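Local coordinates for bifunctional protein FolD (Thermus thermophilus, PDB 6V6Y) that probably oxidises 5,10-methylenetetrahydrofolate to the methenyl form with NADP+ and then hydrolyses that to 10-formyltetrahydrofolate, as a homodimer in one-carbon metabolism, at residues F28-L32 with G58-Q62; R53-Y59 with M266-L270; I79-D85 with A109-K114; D152-K156 with L175-T181. Numbering follows the deposited sequence.

Contact 1: F28-L32 with G58-Q62; sequences FTPSL and GYRSQ
This is the opening of a parallel strand pair in a beta-alpha-beta unit, strand 31-37, helix 41-57 and strand 60-66, within the catalytic domain. Ser31 pairs with Arg60 (CA-CA 4.4 Å) and Leu32 with Ser61 (4.8 Å). The ladder runs Arg60 N to Pro30 O (2.9 Å), Leu32 N to Arg60 O (2.7 Å) and Gln62 N to Leu32 O (3.0 Å). Arg60, the most covered residue, leaves the sheet on the same face as Ser31; with chi1 m, chi2 t and chi3 m it folds back over the partner strand, so that one guanidinium face covers Ser31 CB, 3.5 Å from Arg60 NE. Leu32 (chi1 t, chi2 p) points to the other face, which Ser61 shares, and reaches Thr269 of helix 257-276. Thr29 (chi1 t), just before the strand, packs its CG2 3.5 Å from Arg60 CG. Gly58, at positive phi, closes helix 41-57 in a Schellman motif, and its O accepts a 2.8 Å hydrogen bond from Thr29 OG1.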
loop_
_atom_site.group_PDB
_atom_site.type_symbol
_atom_site.label_atom_id
_atom_site.label_comp_id
_atom_site.label_asym_id
_atom_site.label_seq_id
_atom_site.Cartn_x
_atom_site.Cartn_y
_atom_site.Cartn_z
ATOM N N PHE A 28 -28.104 -20.010 0.729
ATOM C CA PHE A 28 -27.567 -20.038 2.079
ATOM C C PHE A 28 -27.677 -18.679 2.773
ATOM O O PHE A 28 -28.220 -17.702 2.242
ATOM C CB PHE A 28 -26.104 -20.469 2.039
ATOM C CG PHE A 28 -25.181 -19.424 1.450
ATOM C CD1 PHE A 28 -25.154 -19.187 0.081
ATOM C CD2 PHE A 28 -24.340 -18.676 2.269
ATOM C CE1 PHE A 28 -24.302 -18.227 -0.461
ATOM C CE2 PHE A 28 -23.488 -17.720 1.736
ATOM C CZ PHE A 28 -23.470 -17.496 0.371
ATOM N N THR A 29 -27.130 -18.625 3.986
ATOM C CA THR A 29 -26.964 -17.390 4.729
ATOM C C THR A 29 -25.516 -17.279 5.205
ATOM O O THR A 29 -24.894 -18.297 5.554
ATOM C CB THR A 29 -27.954 -17.335 5.908
ATOM O OG1 THR A 29 -27.994 -16.011 6.461
ATOM C CG2 THR A 29 -27.586 -18.327 6.983
ATOM N N PRO A 30 -24.930 -16.076 5.178
ATOM C CA PRO A 30 -23.530 -15.937 5.600
ATOM C C PRO A 30 -23.396 -16.121 7.100
ATOM O O PRO A 30 -24.323 -15.853 7.876
ATOM C CB PRO A 30 -23.153 -14.507 5.177
ATOM C CG PRO A 30 -24.273 -14.023 4.305
ATOM C CD PRO A 30 -25.494 -14.796 4.721
ATOM N N SER A 31 -22.215 -16.583 7.504
ATOM C CA SER A 31 -21.944 -16.932 8.890
ATOM C C SER A 31 -20.691 -16.196 9.348
ATOM O O SER A 31 -19.618 -16.364 8.756
ATOM C CB SER A 31 -21.780 -18.450 9.035
ATOM O OG SER A 31 -21.334 -18.807 10.332
ATOM N N LEU A 32 -20.819 -15.410 10.412
ATOM C CA LEU A 32 -19.734 -14.583 10.929
ATOM C C LEU A 32 -19.329 -15.065 12.318
ATOM O O LEU A 32 -20.186 -15.273 13.184
ATOM C CB LEU A 32 -20.162 -13.107 10.980
ATOM C CG LEU A 32 -19.265 -12.081 11.689
ATOM C CD1 LEU A 32 -17.967 -11.811 10.911
ATOM C CD2 LEU A 32 -20.041 -10.779 11.918
ATOM N N GLY A 58 -30.015 -11.170 9.365
ATOM C CA GLY A 58 -30.262 -12.578 9.124
ATOM C C GLY A 58 -29.029 -13.451 9.021
ATOM O O GLY A 58 -29.152 -14.629 8.659
ATOM N N TYR A 59 -27.847 -12.917 9.315
ATOM C CA TYR A 59 -26.645 -13.734 9.306
ATOM C C TYR A 59 -26.665 -14.711 10.475
ATOM O O TYR A 59 -27.292 -14.466 11.511
ATOM C CB TYR A 59 -25.388 -12.864 9.422
ATOM C CG TYR A 59 -25.013 -12.025 8.216
ATOM C CD1 TYR A 59 -25.837 -11.938 7.101
ATOM C CD2 TYR A 59 -23.820 -11.296 8.210
ATOM C CE1 TYR A 59 -25.485 -11.155 6.008
ATOM C CE2 TYR A 59 -23.455 -10.517 7.125
ATOM C CZ TYR A 59 -24.289 -10.443 6.029
ATOM O OH TYR A 59 -23.916 -9.665 4.956
ATOM N N ARG A 60 -25.951 -15.818 10.314
ATOM C CA ARG A 60 -25.516 -16.593 11.470
ATOM C C ARG A 60 -24.333 -15.842 12.078
ATOM O O ARG A 60 -23.286 -15.697 11.436
ATOM C CB ARG A 60 -25.140 -18.018 11.065
ATOM C CG ARG A 60 -26.176 -18.747 10.168
ATOM C CD ARG A 60 -25.716 -20.177 9.737
ATOM N NE ARG A 60 -24.831 -20.171 8.553
ATOM C CZ ARG A 60 -24.109 -21.217 8.125
ATOM N NH1 ARG A 60 -24.150 -22.375 8.779
ATOM N NH2 ARG A 60 -23.324 -21.109 7.048
ATOM N N SER A 61 -24.495 -15.321 13.289
ATOM C CA SER A 61 -23.445 -14.539 13.916
ATOM C C SER A 61 -23.196 -15.038 15.327
ATOM O O SER A 61 -24.128 -15.189 16.120
ATOM C CB SER A 61 -23.788 -13.047 13.950
ATOM O OG SER A 61 -22.838 -12.334 14.738
ATOM N N GLN A 62 -21.931 -15.220 15.665
ATOM C CA GLN A 62 -21.608 -15.842 16.928
ATOM C C GLN A 62 -20.362 -15.162 17.475
ATOM O O GLN A 62 -19.365 -15.027 16.760
ATOM C CB GLN A 62 -21.422 -17.354 16.689
ATOM C CG GLN A 62 -21.780 -18.270 17.829
ATOM C CD GLN A 62 -23.074 -17.886 18.538
ATOM O OE1 GLN A 62 -23.025 -17.492 19.703
ATOM N NE2 GLN A 62 -24.229 -18.060 17.880
#

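Contact 2: R53-Y59 with M266-L270; sequences RARALGY and MGNTL
A tyrosine hydroxyl bonded to a main-chain carbonyl in mid-helix sets this contact apart: Tyr59 OH donates to Met266 O at 2.7 Å, although that oxygen also accepts from Leu270 N (3.2 Å) within helix 257-276. The axes of 53-57 and 266-270 cross at -58°, 11.3 Å apart at closest approach, with Ala54 and Met266 nearest (CA-CA 6.4 Å). Gly58, at phi 100°, ends the first helix in a Schellman motif, and Tyr59 (phi/psi -70/155°, chi1 m) then sends its ring back toward the second. Met266 fills the space between, with chi1 and chi2 both m: its CB meets Leu57 CD1 at 3.5 Å, its CG meets Arg53 CG at 3.7 Å and its SD meets Ala54 CB at 3.7 Å. The sulfur also makes an oblique Met-aromatic contact, 4.7 Å from the Tyr59 ring centroid. Thr269 CG2 lies 3.6 Å from Tyr59 CE2. The packing is thus largely apolar, and the buried phenol is satisfied by a carbonyl of the C-terminal helix, joining that helix directly to the catalytic domain.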
loop_
_atom_site.group_PDB
_atom_site.type_symbol
_atom_site.label_atom_id
_atom_site.label_comp_id
_atom_site.label_asym_id
_atom_site.label_seq_id
_atom_site.Cartn_x
_atom_site.Cartn_y
_atom_site.Cartn_z
ATOM N N ARG A 53 -25.994 -6.286 14.512
ATOM C CA ARG A 53 -26.359 -5.934 13.149
ATOM C C ARG A 53 -26.306 -7.146 12.222
ATOM O O ARG A 53 -27.155 -7.297 11.332
ATOM C CB ARG A 53 -25.447 -4.822 12.638
ATOM C CG ARG A 53 -25.566 -4.684 11.141
ATOM C CD ARG A 53 -26.985 -4.158 10.779
ATOM N NE ARG A 53 -27.231 -2.817 11.308
ATOM C CZ ARG A 53 -28.357 -2.124 11.122
ATOM N NH1 ARG A 53 -29.356 -2.648 10.411
ATOM N NH2 ARG A 53 -28.479 -0.898 11.637
ATOM N N ALA A 54 -25.302 -8.005 12.390
ATOM C CA ALA A 54 -25.273 -9.221 11.597
ATOM C C ALA A 54 -26.547 -10.036 11.815
ATOM O O ALA A 54 -27.152 -10.539 10.859
ATOM C CB ALA A 54 -24.028 -10.042 11.945
ATOM N N ARG A 55 -26.982 -10.160 13.065
ATOM C CA ARG A 55 -28.180 -10.950 13.333
ATOM C C ARG A 55 -29.411 -10.261 12.762
ATOM O O ARG A 55 -30.241 -10.908 12.116
ATOM C CB ARG A 55 -28.304 -11.209 14.836
ATOM C CG ARG A 55 -27.351 -12.304 15.296
ATOM C CD ARG A 55 -27.109 -12.294 16.799
ATOM N NE ARG A 55 -27.410 -13.621 17.307
ATOM C CZ ARG A 55 -26.721 -14.281 18.223
ATOM N NH1 ARG A 55 -25.640 -13.761 18.775
ATOM N NH2 ARG A 55 -27.124 -15.483 18.576
ATOM N N ALA A 56 -29.494 -8.934 12.906
ATOM C CA ALA A 56 -30.607 -8.194 12.315
ATOM C C ALA A 56 -30.689 -8.404 10.810
ATOM O O ALA A 56 -31.788 -8.410 10.246
ATOM C CB ALA A 56 -30.486 -6.707 12.642
ATOM N N LEU A 57 -29.555 -8.585 10.141
ATOM C CA LEU A 57 -29.595 -8.844 8.709
ATOM C C LEU A 57 -30.042 -10.262 8.385
ATOM O O LEU A 57 -30.379 -10.532 7.225
ATOM C CB LEU A 57 -28.218 -8.612 8.075
ATOM C CG LEU A 57 -27.697 -7.191 7.869
ATOM C CD1 LEU A 57 -26.322 -7.266 7.222
ATOM C CD2 LEU A 57 -28.655 -6.381 7.014
ATOM N N GLY A 58 -30.015 -11.170 9.365
ATOM C CA GLY A 58 -30.262 -12.578 9.124
ATOM C C GLY A 58 -29.029 -13.451 9.021
ATOM O O GLY A 58 -29.152 -14.629 8.659
ATOM N N TYR A 59 -27.847 -12.917 9.315
ATOM C CA TYR A 59 -26.645 -13.734 9.306
ATOM C C TYR A 59 -26.665 -14.711 10.475
ATOM O O TYR A 59 -27.292 -14.466 11.511
ATOM C CB TYR A 59 -25.388 -12.864 9.422
ATOM C CG TYR A 59 -25.013 -12.025 8.216
ATOM C CD1 TYR A 59 -25.837 -11.938 7.101
ATOM C CD2 TYR A 59 -23.820 -11.296 8.210
ATOM C CE1 TYR A 59 -25.485 -11.155 6.008
ATOM C CE2 TYR A 59 -23.455 -10.517 7.125
ATOM C CZ TYR A 59 -24.289 -10.443 6.029
ATOM O OH TYR A 59 -23.916 -9.665 4.956
ATOM N N MET A 266 -20.534 -6.020 7.280
ATOM C CA MET A 266 -21.586 -6.928 6.828
ATOM C C MET A 266 -21.419 -7.226 5.344
ATOM O O MET A 266 -21.593 -8.372 4.905
ATOM C CB MET A 266 -22.976 -6.336 7.115
ATOM C CG MET A 266 -23.206 -6.066 8.589
ATOM S SD MET A 266 -22.846 -7.575 9.460
ATOM C CE MET A 266 -22.148 -6.940 10.958
ATOM N N GLY A 267 -21.045 -6.206 4.560
ATOM C CA GLY A 267 -20.827 -6.422 3.140
ATOM C C GLY A 267 -19.614 -7.289 2.859
ATOM O O GLY A 267 -19.606 -8.077 1.908
ATOM N N ASN A 268 -18.571 -7.166 3.678
ATOM C CA ASN A 268 -17.413 -8.037 3.487
ATOM C C ASN A 268 -17.742 -9.473 3.879
ATOM O O ASN A 268 -17.123 -10.418 3.365
ATOM C CB ASN A 268 -16.221 -7.543 4.308
ATOM C CG ASN A 268 -15.292 -6.617 3.535
ATOM O OD1 ASN A 268 -15.509 -6.302 2.361
ATOM N ND2 ASN A 268 -14.227 -6.178 4.208
ATOM N N THR A 269 -18.692 -9.651 4.805
ATOM C CA THR A 269 -19.061 -10.999 5.230
ATOM C C THR A 269 -19.780 -11.741 4.103
ATOM O O THR A 269 -19.443 -12.886 3.785
ATOM C CB THR A 269 -19.914 -10.933 6.495
ATOM O OG1 THR A 269 -19.139 -10.364 7.550
ATOM C CG2 THR A 269 -20.361 -12.331 6.929
ATOM N N LEU A 270 -20.760 -11.090 3.477
ATOM C CA LEU A 270 -21.344 -11.613 2.247
ATOM C C LEU A 270 -20.267 -11.938 1.218
ATOM O O LEU A 270 -20.234 -13.042 0.662
ATOM C CB LEU A 270 -22.335 -10.596 1.681
ATOM C CG LEU A 270 -23.125 -10.978 0.425
ATOM C CD1 LEU A 270 -23.549 -12.458 0.436
ATOM C CD2 LEU A 270 -24.345 -10.055 0.259
#

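Contact 3: I79-D85 with A109-K114; sequences IAALNAD and AIHPLK
Residues 79-84 form the last turns of helix 72-84, which Asp85 leaves at phi/psi -68/103°; facing them, the chain from Ile110 to His111 is extended, then bends so that Lys114 N bonds back to His111 O (2.8 Å). The nearest CA pairs are Ile79-Ile110 (6.3 Å) and Asn83-His111 (5.9 Å). Asn83 (chi1 m) spans the gap with both ends of its amide: ND2 donates to Ala109 O at 2.9 Å, and OD1 accepts from His111 N at 2.8 Å. Lys114, m at chi1 and t at chi2 to chi4, extends its NZ to the last carbonyls of the helix, Leu82 O (2.7 Å) and Asn83 O (2.8 Å), and to Asp85 O (2.9 Å) just beyond it. The ammonium thus meets the negative end of the helix dipole. Ile79 CG2 packs 4.1 Å from both Ala109 CB and Ile110 CG1. Lys114 also bonds through its backbone to Ile91, so the loop lies against both helix 72-84 and strand 90-93; Leu82 and Asn83 also touch Ile91, and Arg276 of helix 257-276 packs on Lys114.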
loop_
_atom_site.group_PDB
_atom_site.type_symbol
_atom_site.label_atom_id
_atom_site.label_comp_id
_atom_site.label_asym_id
_atom_site.label_seq_id
_atom_site.Cartn_x
_atom_site.Cartn_y
_atom_site.Cartn_z
ATOM N N ILE A 79 -8.549 -20.419 15.481
ATOM C CA ILE A 79 -8.636 -19.851 14.135
ATOM C C ILE A 79 -8.454 -20.928 13.072
ATOM O O ILE A 79 -9.172 -20.950 12.063
ATOM C CB ILE A 79 -7.609 -18.711 13.968
ATOM C CG1 ILE A 79 -8.002 -17.522 14.845
ATOM C CG2 ILE A 79 -7.494 -18.303 12.499
ATOM C CD1 ILE A 79 -6.870 -16.591 15.139
ATOM N N ALA A 80 -7.482 -21.831 13.261
ATOM C CA ALA A 80 -7.297 -22.912 12.296
ATOM C C ALA A 80 -8.543 -23.787 12.221
ATOM O O ALA A 80 -8.982 -24.170 11.127
ATOM C CB ALA A 80 -6.076 -23.753 12.661
ATOM N N ALA A 81 -9.134 -24.099 13.377
ATOM C CA ALA A 81 -10.396 -24.834 13.394
ATOM C C ALA A 81 -11.472 -24.097 12.605
ATOM O O ALA A 81 -12.201 -24.711 11.817
ATOM C CB ALA A 81 -10.846 -25.057 14.838
ATOM N N LEU A 82 -11.574 -22.768 12.790
ATOM C CA LEU A 82 -12.579 -21.995 12.060
ATOM C C LEU A 82 -12.238 -21.863 10.577
ATOM O O LEU A 82 -13.150 -21.807 9.740
ATOM C CB LEU A 82 -12.747 -20.613 12.695
ATOM C CG LEU A 82 -13.226 -20.542 14.140
ATOM C CD1 LEU A 82 -13.273 -19.093 14.634
ATOM C CD2 LEU A 82 -14.596 -21.212 14.285
ATOM N N ASN A 83 -10.945 -21.792 10.228
ATOM C CA ASN A 83 -10.560 -21.788 8.813
ATOM C C ASN A 83 -11.071 -23.031 8.102
ATOM O O ASN A 83 -11.554 -22.955 6.965
ATOM C CB ASN A 83 -9.039 -21.713 8.657
ATOM C CG ASN A 83 -8.484 -20.316 8.868
ATOM O OD1 ASN A 83 -9.184 -19.303 8.700
ATOM N ND2 ASN A 83 -7.212 -20.255 9.247
ATOM N N ALA A 84 -10.965 -24.192 8.754
ATOM C CA ALA A 84 -11.406 -25.441 8.142
ATOM C C ALA A 84 -12.912 -25.663 8.250
ATOM O O ALA A 84 -13.464 -26.452 7.471
ATOM C CB ALA A 84 -10.659 -26.621 8.769
ATOM N N ASP A 85 -13.589 -24.987 9.179
ATOM C CA ASP A 85 -15.035 -25.137 9.333
ATOM C C ASP A 85 -15.727 -24.546 8.113
ATOM O O ASP A 85 -15.883 -23.324 7.988
ATOM C CB ASP A 85 -15.512 -24.470 10.616
ATOM C CG ASP A 85 -16.967 -24.788 10.937
ATOM O OD1 ASP A 85 -17.779 -25.021 10.003
ATOM O OD2 ASP A 85 -17.295 -24.780 12.142
ATOM N N ALA A 109 -2.882 -15.640 10.546
ATOM C CA ALA A 109 -3.429 -16.994 10.637
ATOM C C ALA A 109 -4.819 -17.111 10.031
ATOM O O ALA A 109 -5.209 -18.208 9.622
ATOM C CB ALA A 109 -3.480 -17.458 12.091
ATOM N N ILE A 110 -5.576 -16.016 9.953
ATOM C CA ILE A 110 -6.922 -16.093 9.403
ATOM C C ILE A 110 -6.833 -16.358 7.912
ATOM O O ILE A 110 -6.022 -15.745 7.211
ATOM C CB ILE A 110 -7.696 -14.792 9.664
ATOM C CG1 ILE A 110 -7.678 -14.433 11.152
ATOM C CG2 ILE A 110 -9.105 -14.904 9.101
ATOM C CD1 ILE A 110 -8.081 -12.998 11.433
ATOM N N HIS A 111 -7.660 -17.269 7.411
ATOM C CA HIS A 111 -7.622 -17.541 5.982
ATOM C C HIS A 111 -8.063 -16.305 5.197
ATOM O O HIS A 111 -9.100 -15.702 5.522
ATOM C CB HIS A 111 -8.495 -18.726 5.589
ATOM C CG HIS A 111 -8.248 -19.177 4.186
ATOM N ND1 HIS A 111 -8.933 -18.657 3.108
ATOM C CD2 HIS A 111 -7.332 -20.038 3.673
ATOM C CE1 HIS A 111 -8.478 -19.210 1.995
ATOM N NE2 HIS A 111 -7.503 -20.047 2.310
ATOM N N PRO A 112 -7.331 -15.918 4.150
ATOM C CA PRO A 112 -7.650 -14.658 3.457
ATOM C C PRO A 112 -9.063 -14.600 2.918
ATOM O O PRO A 112 -9.632 -13.505 2.805
ATOM C CB PRO A 112 -6.610 -14.611 2.325
ATOM C CG PRO A 112 -5.523 -15.550 2.757
ATOM C CD PRO A 112 -6.180 -16.616 3.542
ATOM N N LEU A 113 -9.664 -15.742 2.596
ATOM C CA LEU A 113 -11.019 -15.717 2.062
ATOM C C LEU A 113 -12.074 -15.518 3.141
ATOM O O LEU A 113 -13.246 -15.315 2.806
ATOM C CB LEU A 113 -11.308 -17.009 1.296
ATOM C CG LEU A 113 -10.471 -17.269 0.038
ATOM C CD1 LEU A 113 -11.054 -18.438 -0.738
ATOM C CD2 LEU A 113 -10.392 -16.030 -0.834
ATOM N N LYS A 114 -11.689 -15.595 4.411
ATOM C CA LYS A 114 -12.586 -15.354 5.530
ATOM C C LYS A 114 -12.197 -14.092 6.292
ATOM O O LYS A 114 -12.777 -13.794 7.342
ATOM C CB LYS A 114 -12.593 -16.573 6.458
ATOM C CG LYS A 114 -13.105 -17.870 5.793
ATOM C CD LYS A 114 -13.035 -19.044 6.767
ATOM C CE LYS A 114 -13.468 -20.386 6.134
ATOM N NZ LYS A 114 -13.851 -21.414 7.175
#

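Contact 4: D152-K156 with L175-T181; sequences DLRGK and LLREDAT
In the Rossmann-type NAD(P)-binding domain, a type II turn from Leu153 to Lys156 leads into strand 157-161 and meets the end of the following helix, 168-177, in a beta-alpha-beta crossover. Leu175, still helical, places CD2 4.1 Å from Leu153 CD1. Glu178 packs its CB 3.8 Å from Leu153 CB, while its carboxylate pairs with Lys147. Asp179, at phi 69°, is the C-prime residue of a Schellman motif, with Asp179 N bonded to Leu176 O (2.9 Å) and Ala180 N to Leu175 O (3.2 Å). Asp179 O accepts from Gly155 N (2.8 Å), and the Asp179 carboxylate bridges to Arg163 of the second subunit. Ala180 follows in extended conformation, CA 3.4 Å from Leu153 O. Thr181 starts strand 181-185: its N bonds to Lys156 O (2.9 Å), setting the parallel register with strand 157-161, and its hydroxyl bonds to Thr189 of the second subunit. Just before the turn, Asp152 OD2 forms a salt bridge with Arg154 NH2 (2.3 Å, very short). One water joins Gly155 O (2.9 Å) to Thr181 OG1 (2.8 Å).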
loop_
_atom_site.group_PDB
_atom_site.type_symbol
_atom_site.label_atom_id
_atom_site.label_comp_id
_atom_site.label_asym_id
_atom_site.label_seq_id
_atom_site.Cartn_x
_atom_site.Cartn_y
_atom_site.Cartn_z
ATOM N N ASP A 152 -17.349 13.327 -6.536
ATOM C CA ASP A 152 -16.587 12.747 -7.643
ATOM C C ASP A 152 -15.111 12.855 -7.268
ATOM O O ASP A 152 -14.529 13.943 -7.294
ATOM C CB ASP A 152 -16.904 13.479 -8.946
ATOM C CG ASP A 152 -16.115 12.948 -10.140
ATOM O OD1 ASP A 152 -15.317 11.996 -9.993
ATOM O OD2 ASP A 152 -16.288 13.496 -11.248
ATOM N N LEU A 153 -14.507 11.725 -6.895
ATOM C CA LEU A 153 -13.168 11.739 -6.313
ATOM C C LEU A 153 -12.056 11.860 -7.349
ATOM O O LEU A 153 -10.915 12.165 -6.970
ATOM C CB LEU A 153 -12.956 10.478 -5.474
ATOM C CG LEU A 153 -13.818 10.372 -4.210
ATOM C CD1 LEU A 153 -13.786 8.948 -3.627
ATOM C CD2 LEU A 153 -13.394 11.392 -3.185
ATOM N N ARG A 154 -12.365 11.624 -8.631
ATOM C CA ARG A 154 -11.393 11.728 -9.715
ATOM C C ARG A 154 -10.815 13.133 -9.780
ATOM O O ARG A 154 -11.552 14.108 -9.960
ATOM C CB ARG A 154 -12.048 11.376 -11.053
ATOM C CG ARG A 154 -12.583 9.932 -11.107
ATOM C CD ARG A 154 -13.641 9.717 -12.203
ATOM N NE ARG A 154 -14.659 10.768 -12.180
ATOM C CZ ARG A 154 -15.291 11.224 -13.259
ATOM N NH1 ARG A 154 -15.017 10.717 -14.455
ATOM N NH2 ARG A 154 -16.192 12.195 -13.144
ATOM N N GLY A 155 -9.495 13.235 -9.635
ATOM C CA GLY A 155 -8.842 14.524 -9.682
ATOM C C GLY A 155 -8.937 15.350 -8.420
ATOM O O GLY A 155 -8.387 16.457 -8.386
ATOM N N LYS A 156 -9.581 14.852 -7.372
ATOM C CA LYS A 156 -9.697 15.622 -6.137
ATOM C C LYS A 156 -8.413 15.562 -5.317
ATOM O O LYS A 156 -7.749 14.528 -5.242
ATOM C CB LYS A 156 -10.859 15.103 -5.277
ATOM C CG LYS A 156 -12.253 15.422 -5.802
ATOM C CD LYS A 156 -12.654 16.870 -5.580
ATOM C CE LYS A 156 -14.134 17.065 -5.946
ATOM N NZ LYS A 156 -14.390 16.585 -7.339
ATOM N N LEU A 175 -8.490 5.322 -2.197
ATOM C CA LEU A 175 -8.695 6.601 -2.877
ATOM C C LEU A 175 -7.932 6.686 -4.194
ATOM O O LEU A 175 -8.415 7.309 -5.147
ATOM C CB LEU A 175 -8.296 7.746 -1.971
ATOM C CG LEU A 175 -9.224 7.906 -0.771
ATOM C CD1 LEU A 175 -8.543 8.778 0.294
ATOM C CD2 LEU A 175 -10.565 8.486 -1.214
ATOM N N LEU A 176 -6.744 6.073 -4.280
ATOM C CA LEU A 176 -6.026 6.079 -5.553
ATOM C C LEU A 176 -6.802 5.354 -6.632
ATOM O O LEU A 176 -6.735 5.730 -7.811
ATOM C CB LEU A 176 -4.651 5.425 -5.417
ATOM C CG LEU A 176 -3.583 6.259 -4.746
ATOM C CD1 LEU A 176 -2.487 5.296 -4.332
ATOM C CD2 LEU A 176 -3.076 7.396 -5.659
ATOM N N ARG A 177 -7.517 4.295 -6.258
ATOM C CA ARG A 177 -8.342 3.591 -7.227
ATOM C C ARG A 177 -9.488 4.448 -7.745
ATOM O O ARG A 177 -10.014 4.163 -8.825
ATOM C CB ARG A 177 -8.907 2.321 -6.620
ATOM C CG ARG A 177 -7.905 1.258 -6.326
ATOM C CD ARG A 177 -8.702 0.054 -5.926
ATOM N NE ARG A 177 -7.860 -1.066 -5.613
ATOM C CZ ARG A 177 -8.257 -2.329 -5.685
ATOM N NH1 ARG A 177 -9.491 -2.607 -6.055
ATOM N NH2 ARG A 177 -7.415 -3.311 -5.392
ATOM N N GLU A 178 -9.893 5.473 -6.997
ATOM C CA GLU A 178 -10.872 6.451 -7.459
ATOM C C GLU A 178 -10.217 7.632 -8.171
ATOM O O GLU A 178 -10.908 8.615 -8.475
ATOM C CB GLU A 178 -11.719 6.969 -6.286
ATOM C CG GLU A 178 -12.241 5.905 -5.336
ATOM C CD GLU A 178 -13.226 4.946 -6.001
ATOM O OE1 GLU A 178 -13.783 5.293 -7.060
ATOM O OE2 GLU A 178 -13.439 3.837 -5.460
ATOM N N ASP A 179 -8.899 7.564 -8.413
ATOM C CA ASP A 179 -8.162 8.580 -9.163
ATOM C C ASP A 179 -8.061 9.902 -8.417
ATOM O O ASP A 179 -7.900 10.958 -9.036
ATOM C CB ASP A 179 -8.756 8.810 -10.559
ATOM C CG ASP A 179 -8.527 7.623 -11.493
ATOM O OD1 ASP A 179 -7.648 6.778 -11.194
ATOM O OD2 ASP A 179 -9.219 7.537 -12.529
ATOM N N ALA A 180 -8.125 9.860 -7.089
ATOM C CA ALA A 180 -7.791 11.027 -6.281
ATOM C C ALA A 180 -6.274 11.239 -6.225
ATOM O O ALA A 180 -5.488 10.302 -6.382
ATOM C CB ALA A 180 -8.327 10.865 -4.855
ATOM N N THR A 181 -5.874 12.489 -5.973
ATOM C CA THR A 181 -4.510 12.815 -5.574
ATOM C C THR A 181 -4.439 12.749 -4.053
ATOM O O THR A 181 -5.159 13.477 -3.364
ATOM C CB THR A 181 -4.095 14.202 -6.068
ATOM O OG1 THR A 181 -4.110 14.232 -7.502
ATOM C CG2 THR A 181 -2.687 14.557 -5.558
HETATM O O HOH W 1 -5.532 16.474 -8.347
#

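How the contacts relate
Contacts 1 and 2 are neighbours, their centres 6 Å apart: they share Gly58 and Tyr59, and helix 41-57, the first helix of contact 2, connects the two strands paired in contact 1. Contact 3 lies in the same catalytic domain, 16 Å from contact 1 between centres, and follows it along the chain. Contact 4, its centre about 34 Å from those of contacts 1 and 3, belongs to the NAD(P)-binding domain and adjoins the second subunit. Contact 2 pairs a segment of the catalytic part with one from the end of the NAD(P)-binding part: it brings helix 257-276 back onto helix 41-57, and the loop it closes encloses contacts 3 and 4. This packing is consistent with a link between the two halves.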